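Local atomic coordinates of phosphatidylglycerol lysyltransferase C-terminal domain-containing protein (Bacteroides thetaiotaomicron, PDB entry 2HQY), a protein that is of unknown function but binds coenzyme A and may act as an acyl- or aminoacyl-transferase-like enzyme. Residues A[27-32]-A[63-68]; A[41-46]-A[52-57]. All coordinates share one frame; numbering follows the deposited sequence.

Interaction 1: A[27-32]-A[63-68]; sequences CDLSFS and AYMMPV
Asp-28 faces Met-65 with the aliphatic foot of its side chain: its CB lies 3.9 Å from CE of Met-65, and the carboxylate takes no part in this touch. That charged end has a partner elsewhere, a long and weak ion pair with Lys-290 on strand 286-295. On the other side of the contact, Met-65 leaves its strand with CG anti to the backbone N and then folds twice, at chi2 (80°) and chi3 (70°), which presents the terminal methyl rather than the sulfur to Asp-28. The bridging is left to side chains, because even the closest CA atoms, those of Asp-28 and Met-65, are 9.2 Å apart. Leu-29 continues the apolar patch. Its CD2 stands 4.3 Å from CE of Met-65, and CD1 lies 4.1 Å from CG2 of Val-68. Leu-29 and Val-68 meet tip to tip, with CG2 of the valine set against both methyls of the leucine fork. Purely apolar here, the contact seats a 3-10 turn, residues 27-29, on side chains of strand 61-69, within a chain whose family belongs to the acetyltransferase clan. Arg-24 borders the patch, touching Leu-29 and Val-68, while its guanidinium group hydrogen-bonds to the carbonyls of Met-66 and Pro-67. The turn itself is closed by a backbone hydrogen bond from Ser-30 N to Cys-27 O (3.1 Å). Ser-30 then serves as the N-cap of helix 31-36, its OG making a weak hydrogen bond to Asn-33 N and another weak one to His-234.

Interaction 2: A[41-46]-A[52-57]; sequences YDTQFA and LVFKFW
Tyr-41 O, at the end of helix 38-41, accepts from Trp-57 N (2.9 Å) just beyond the bridged pairs of the two strands. Further along, Gln-44 N donates to Lys-55 O (2.8 Å) and Lys-55 N to Gln-44 O (2.9 Å). Ala-46 and Val-53 repeat the exchange. The side chains of Gln-44 and Lys-55 run alongside each other on the face they share with Ala-46 and Val-53, and Gln-44 OE1 accepts from two waters, one of which accepts from Lys-55 NZ and the other from Trp-57 NE1, in the indole plane. Gln-44 NE2 donates to Asp-6 and to Asn-200 of the second subunit, whereas Lys-55 NZ forms salt bridges with Glu-87 and Asp-83. Thr-43 lies beside Phe-56; with CG2 anti to the backbone N and OG1 anti to the carbonyl carbon (chi1 -55°), CG2 comes 3.6 Å from Phe-56 CE1 and OG1 3.5 Å from Phe-56 CD1. A glycine here would probably open a gap beside CD1 and CE1 of Phe-56 and leave the ring less firmly fixed. Alternating hydrogen-bonded and non-hydrogen-bonded pairs, Phe-45 with Phe-54 the latter, mark antiparallel pairing, and the short connection makes strands 44-48 and 51-58 a beta hairpin.

In the fold
From the N terminus, the chain passes the 3-10 turn of residues 27-29, then helices 31-36 and 38-41, enters strand 44-48 and doubles back as strand 51-58; interaction 2 closes this short hairpin. A second reversal leads into strand 61-69, whose residues 63-68 return to the turn and close the wider loop of interaction 1. The contacts therefore nest without crossing. Strand 51-58 is shared ground: its other edge pairs with strand 61-69, through probable hydrogen bonds such as Leu-52 N to Val-68 O, and the Met-65 methyl used in interaction 1 also packs on Phe-56. Together they tie the 3-10 turn ahead of helix 31-36, the hairpin and the next strand.

Interaction 1: A[27-32]-A[63-68]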
loop_
_atom_site.group_PDB
_atom_site.type_symbol
_atom_site.label_atom_id
_atom_site.label_comp_id
_atom_site.label_asym_id
_atom_site.label_seq_id
_atom_site.Cartn_x
_atom_site.Cartn_y
_atom_site.Cartn_z
ATOM N N CYS A 27 -16.428 8.446 8.122
ATOM C CA CYS A 27 -15.004 8.562 8.429
ATOM C C CYS A 27 -14.163 8.102 7.268
ATOM O O CYS A 27 -12.996 8.477 7.166
ATOM C CB CYS A 27 -14.637 7.755 9.694
ATOM S SG CYS A 27 -14.802 5.967 9.544
ATOM N N ASP A 28 -14.739 7.277 6.390
ATOM C CA ASP A 28 -13.959 6.792 5.240
ATOM C C ASP A 28 -13.585 7.906 4.269
ATOM O O ASP A 28 -12.766 7.684 3.373
ATOM C CB ASP A 28 -14.673 5.656 4.529
ATOM C CG ASP A 28 -14.736 4.397 5.400
ATOM O OD1 ASP A 28 -13.775 4.165 6.182
ATOM O OD2 ASP A 28 -15.717 3.655 5.314
ATOM N N LEU A 29 -14.212 9.078 4.411
ATOM C CA LEU A 29 -13.892 10.218 3.545
ATOM C C LEU A 29 -12.838 11.179 4.123
ATOM O O LEU A 29 -12.480 12.190 3.479
ATOM C CB LEU A 29 -15.174 10.987 3.168
ATOM C CG LEU A 29 -16.048 10.251 2.143
ATOM C CD1 LEU A 29 -17.320 11.043 1.953
ATOM C CD2 LEU A 29 -15.341 10.067 0.825
ATOM N N SER A 30 -12.350 10.882 5.324
ATOM C CA SER A 30 -11.176 11.598 5.834
ATOM C C SER A 30 -9.980 11.357 4.910
ATOM O O SER A 30 -9.695 10.209 4.518
ATOM C CB SER A 30 -10.814 11.124 7.225
ATOM O OG SER A 30 -9.462 11.450 7.461
ATOM N N PHE A 31 -9.302 12.431 4.558
ATOM C CA PHE A 31 -8.123 12.333 3.714
ATOM C C PHE A 31 -7.060 11.429 4.339
ATOM O O PHE A 31 -6.449 10.629 3.631
ATOM C CB PHE A 31 -7.538 13.713 3.392
ATOM C CG PHE A 31 -6.349 13.642 2.486
ATOM C CD1 PHE A 31 -6.498 13.190 1.158
ATOM C CD2 PHE A 31 -5.086 13.997 2.938
ATOM C CE1 PHE A 31 -5.403 13.111 0.299
ATOM C CE2 PHE A 31 -3.953 13.938 2.063
ATOM C CZ PHE A 31 -4.112 13.486 0.760
ATOM N N SER A 32 -6.839 11.543 5.661
ATOM C CA SER A 32 -5.895 10.690 6.345
ATOM C C SER A 32 -6.299 9.213 6.234
ATOM O O SER A 32 -5.437 8.349 5.982
ATOM C CB SER A 32 -5.784 11.040 7.849
ATOM O OG SER A 32 -4.769 10.225 8.429
ATOM N N ALA A 63 -14.815 -2.433 -5.232
ATOM C CA ALA A 63 -15.882 -1.545 -4.769
ATOM C C ALA A 63 -15.573 -0.094 -5.086
ATOM O O ALA A 63 -14.406 0.280 -5.220
ATOM C CB ALA A 63 -16.111 -1.711 -3.282
ATOM N N TYR A 64 -16.634 0.700 -5.228
ATOM C CA TYR A 64 -16.520 2.150 -5.465
ATOM C C TYR A 64 -17.214 2.849 -4.306
ATOM O O TYR A 64 -18.063 2.262 -3.651
ATOM C CB TYR A 64 -17.198 2.522 -6.807
ATOM C CG TYR A 64 -16.562 1.801 -7.993
ATOM C CD1 TYR A 64 -15.569 2.419 -8.774
ATOM C CD2 TYR A 64 -16.931 0.487 -8.320
ATOM C CE1 TYR A 64 -14.978 1.750 -9.876
ATOM C CE2 TYR A 64 -16.346 -0.185 -9.424
ATOM C CZ TYR A 64 -15.367 0.466 -10.174
ATOM O OH TYR A 64 -14.812 -0.213 -11.241
ATOM N N MET A 65 -16.835 4.089 -4.010
ATOM C CA MET A 65 -17.569 4.853 -3.017
ATOM C C MET A 65 -18.752 5.543 -3.719
ATOM O O MET A 65 -18.737 5.706 -4.931
ATOM C CB MET A 65 -16.605 5.868 -2.370
ATOM C CG MET A 65 -17.189 6.704 -1.218
ATOM S SD MET A 65 -17.241 5.815 0.382
ATOM C CE MET A 65 -15.508 5.733 0.770
ATOM N N MET A 66 -19.802 5.903 -2.971
ATOM C CA MET A 66 -20.832 6.776 -3.508
ATOM C C MET A 66 -20.122 8.067 -3.973
ATOM O O MET A 66 -19.351 8.646 -3.201
ATOM C CB MET A 66 -21.900 7.065 -2.428
ATOM C CG MET A 66 -23.087 7.955 -2.879
ATOM S SD MET A 66 -24.261 7.245 -4.089
ATOM C CE MET A 66 -25.498 8.573 -4.169
ATOM N N PRO A 67 -20.325 8.481 -5.246
ATOM C CA PRO A 67 -19.707 9.706 -5.762
ATOM C C PRO A 67 -19.983 10.925 -4.892
ATOM O O PRO A 67 -21.106 11.112 -4.407
ATOM C CB PRO A 67 -20.353 9.868 -7.132
ATOM C CG PRO A 67 -20.657 8.425 -7.555
ATOM C CD PRO A 67 -21.133 7.803 -6.286
ATOM N N VAL A 68 -18.950 11.734 -4.703
ATOM C CA VAL A 68 -19.053 12.950 -3.912
ATOM C C VAL A 68 -19.124 14.140 -4.865
ATOM O O VAL A 68 -18.232 14.354 -5.684
ATOM C CB VAL A 68 -17.839 13.120 -2.958
ATOM C CG1 VAL A 68 -17.971 14.387 -2.127
ATOM C CG2 VAL A 68 -17.719 11.910 -2.020
#

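Interaction 2: A[41-46]-A[52-57]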
loop_
_atom_site.group_PDB
_atom_site.type_symbol
_atom_site.label_atom_id
_atom_site.label_comp_id
_atom_site.label_asym_id
_atom_site.label_seq_id
_atom_site.Cartn_x
_atom_site.Cartn_y
_atom_site.Cartn_z
ATOM N N TYR A 41 -6.148 -1.502 0.406
ATOM C CA TYR A 41 -7.180 -1.478 -0.665
ATOM C C TYR A 41 -6.705 -1.054 -2.048
ATOM O O TYR A 41 -7.512 -0.956 -2.977
ATOM C CB TYR A 41 -8.313 -0.540 -0.241
ATOM C CG TYR A 41 -8.935 -0.949 1.071
ATOM C CD1 TYR A 41 -9.518 -2.217 1.219
ATOM C CD2 TYR A 41 -8.950 -0.075 2.161
ATOM C CE1 TYR A 41 -10.099 -2.600 2.449
ATOM C CE2 TYR A 41 -9.524 -0.450 3.390
ATOM C CZ TYR A 41 -10.089 -1.712 3.518
ATOM O OH TYR A 41 -10.663 -2.095 4.722
ATOM N N ASP A 42 -5.415 -0.750 -2.180
ATOM C CA ASP A 42 -4.867 -0.260 -3.461
ATOM C C ASP A 42 -5.719 0.902 -3.995
ATOM O O ASP A 42 -6.041 0.964 -5.179
ATOM C CB ASP A 42 -4.799 -1.393 -4.497
ATOM C CG ASP A 42 -3.711 -2.422 -4.190
ATOM O OD1 ASP A 42 -2.872 -2.229 -3.271
ATOM O OD2 ASP A 42 -3.715 -3.439 -4.905
ATOM N N THR A 43 -6.070 1.820 -3.102
ATOM C CA THR A 43 -7.067 2.876 -3.325
ATOM C C THR A 43 -6.702 3.834 -4.463
ATOM O O THR A 43 -5.570 4.334 -4.523
ATOM C CB THR A 43 -7.282 3.619 -1.999
ATOM O OG1 THR A 43 -7.640 2.627 -1.011
ATOM C CG2 THR A 43 -8.346 4.703 -2.100
ATOM N N GLN A 44 -7.665 4.065 -5.349
ATOM C CA GLN A 44 -7.496 5.046 -6.434
ATOM C C GLN A 44 -8.652 6.046 -6.425
ATOM O O GLN A 44 -9.698 5.786 -5.819
ATOM C CB GLN A 44 -7.370 4.313 -7.780
ATOM C CG GLN A 44 -6.186 3.393 -7.831
ATOM C CD GLN A 44 -6.068 2.628 -9.159
ATOM O OE1 GLN A 44 -7.057 2.321 -9.818
ATOM N NE2 GLN A 44 -4.822 2.286 -9.527
ATOM N N PHE A 45 -8.467 7.187 -7.079
ATOM C CA PHE A 45 -9.542 8.163 -7.232
ATOM C C PHE A 45 -9.498 8.787 -8.620
ATOM O O PHE A 45 -8.494 8.717 -9.339
ATOM C CB PHE A 45 -9.477 9.277 -6.174
ATOM C CG PHE A 45 -8.409 10.308 -6.439
ATOM C CD1 PHE A 45 -8.727 11.536 -7.028
ATOM C CD2 PHE A 45 -7.084 10.029 -6.138
ATOM C CE1 PHE A 45 -7.739 12.474 -7.289
ATOM C CE2 PHE A 45 -6.077 10.967 -6.395
ATOM C CZ PHE A 45 -6.404 12.195 -6.968
ATOM N N ALA A 46 -10.605 9.423 -8.960
ATOM C CA ALA A 46 -10.693 10.230 -10.161
ATOM C C ALA A 46 -11.729 11.308 -9.936
ATOM O O ALA A 46 -12.647 11.147 -9.136
ATOM C CB ALA A 46 -11.051 9.372 -11.364
ATOM N N LEU A 52 -16.174 13.466 -7.367
ATOM C CA LEU A 52 -14.982 12.788 -6.871
ATOM C C LEU A 52 -15.382 11.333 -6.655
ATOM O O LEU A 52 -16.334 11.058 -5.905
ATOM C CB LEU A 52 -14.540 13.419 -5.554
ATOM C CG LEU A 52 -13.462 12.676 -4.759
ATOM C CD1 LEU A 52 -12.209 12.481 -5.590
ATOM C CD2 LEU A 52 -13.178 13.431 -3.453
ATOM N N VAL A 53 -14.670 10.410 -7.280
ATOM C CA VAL A 53 -14.982 8.970 -7.147
ATOM C C VAL A 53 -13.774 8.145 -6.692
ATOM O O VAL A 53 -12.660 8.460 -7.061
ATOM C CB VAL A 53 -15.568 8.437 -8.483
ATOM C CG1 VAL A 53 -16.926 9.119 -8.771
ATOM C CG2 VAL A 53 -14.614 8.723 -9.650
ATOM N N PHE A 54 -13.996 7.118 -5.870
ATOM C CA PHE A 54 -12.903 6.287 -5.324
ATOM C C PHE A 54 -13.161 4.849 -5.755
ATOM O O PHE A 54 -14.324 4.452 -5.934
ATOM C CB PHE A 54 -12.826 6.372 -3.805
ATOM C CG PHE A 54 -12.421 7.727 -3.284
ATOM C CD1 PHE A 54 -11.076 8.089 -3.220
ATOM C CD2 PHE A 54 -13.388 8.651 -2.891
ATOM C CE1 PHE A 54 -10.678 9.367 -2.735
ATOM C CE2 PHE A 54 -13.009 9.937 -2.405
ATOM C CZ PHE A 54 -11.653 10.292 -2.334
ATOM N N LYS A 55 -12.069 4.105 -5.956
ATOM C CA LYS A 55 -12.095 2.692 -6.381
ATOM C C LYS A 55 -11.136 1.952 -5.445
ATOM O O LYS A 55 -9.989 2.424 -5.238
ATOM C CB LYS A 55 -11.659 2.601 -7.839
ATOM C CG LYS A 55 -11.479 1.208 -8.444
ATOM C CD LYS A 55 -11.095 1.382 -9.910
ATOM C CE LYS A 55 -11.035 0.053 -10.697
ATOM N NZ LYS A 55 -10.654 0.326 -12.143
ATOM N N PHE A 56 -11.635 0.856 -4.859
ATOM C CA PHE A 56 -10.952 0.042 -3.821
ATOM C C PHE A 56 -11.012 -1.430 -4.194
ATOM O O PHE A 56 -12.020 -1.898 -4.739
ATOM C CB PHE A 56 -11.682 0.052 -2.445
ATOM C CG PHE A 56 -11.971 1.392 -1.907
ATOM C CD1 PHE A 56 -11.040 2.036 -1.057
ATOM C CD2 PHE A 56 -13.184 2.002 -2.177
ATOM C CE1 PHE A 56 -11.313 3.324 -0.524
ATOM C CE2 PHE A 56 -13.471 3.278 -1.651
ATOM C CZ PHE A 56 -12.547 3.946 -0.840
ATOM N N TRP A 57 -9.980 -2.168 -3.815
ATOM C CA TRP A 57 -10.024 -3.619 -3.873
ATOM C C TRP A 57 -9.985 -4.115 -2.431
ATOM O O TRP A 57 -8.964 -3.980 -1.750
ATOM C CB TRP A 57 -8.832 -4.169 -4.656
ATOM C CG TRP A 57 -8.926 -3.852 -6.128
ATOM C CD1 TRP A 57 -8.403 -2.758 -6.764
ATOM C CD2 TRP A 57 -9.600 -4.623 -7.134
ATOM N NE1 TRP A 57 -8.688 -2.815 -8.116
ATOM C CE2 TRP A 57 -9.438 -3.934 -8.367
ATOM C CE3 TRP A 57 -10.336 -5.821 -7.115
ATOM C CZ2 TRP A 57 -9.959 -4.423 -9.573
ATOM C CZ3 TRP A 57 -10.858 -6.308 -8.322
ATOM C CH2 TRP A 57 -10.663 -5.599 -9.533
HETATM O O HOH W 1 -8.180 1.528 -12.209
HETATM O O HOH W 2 -7.452 -0.453 -9.509
#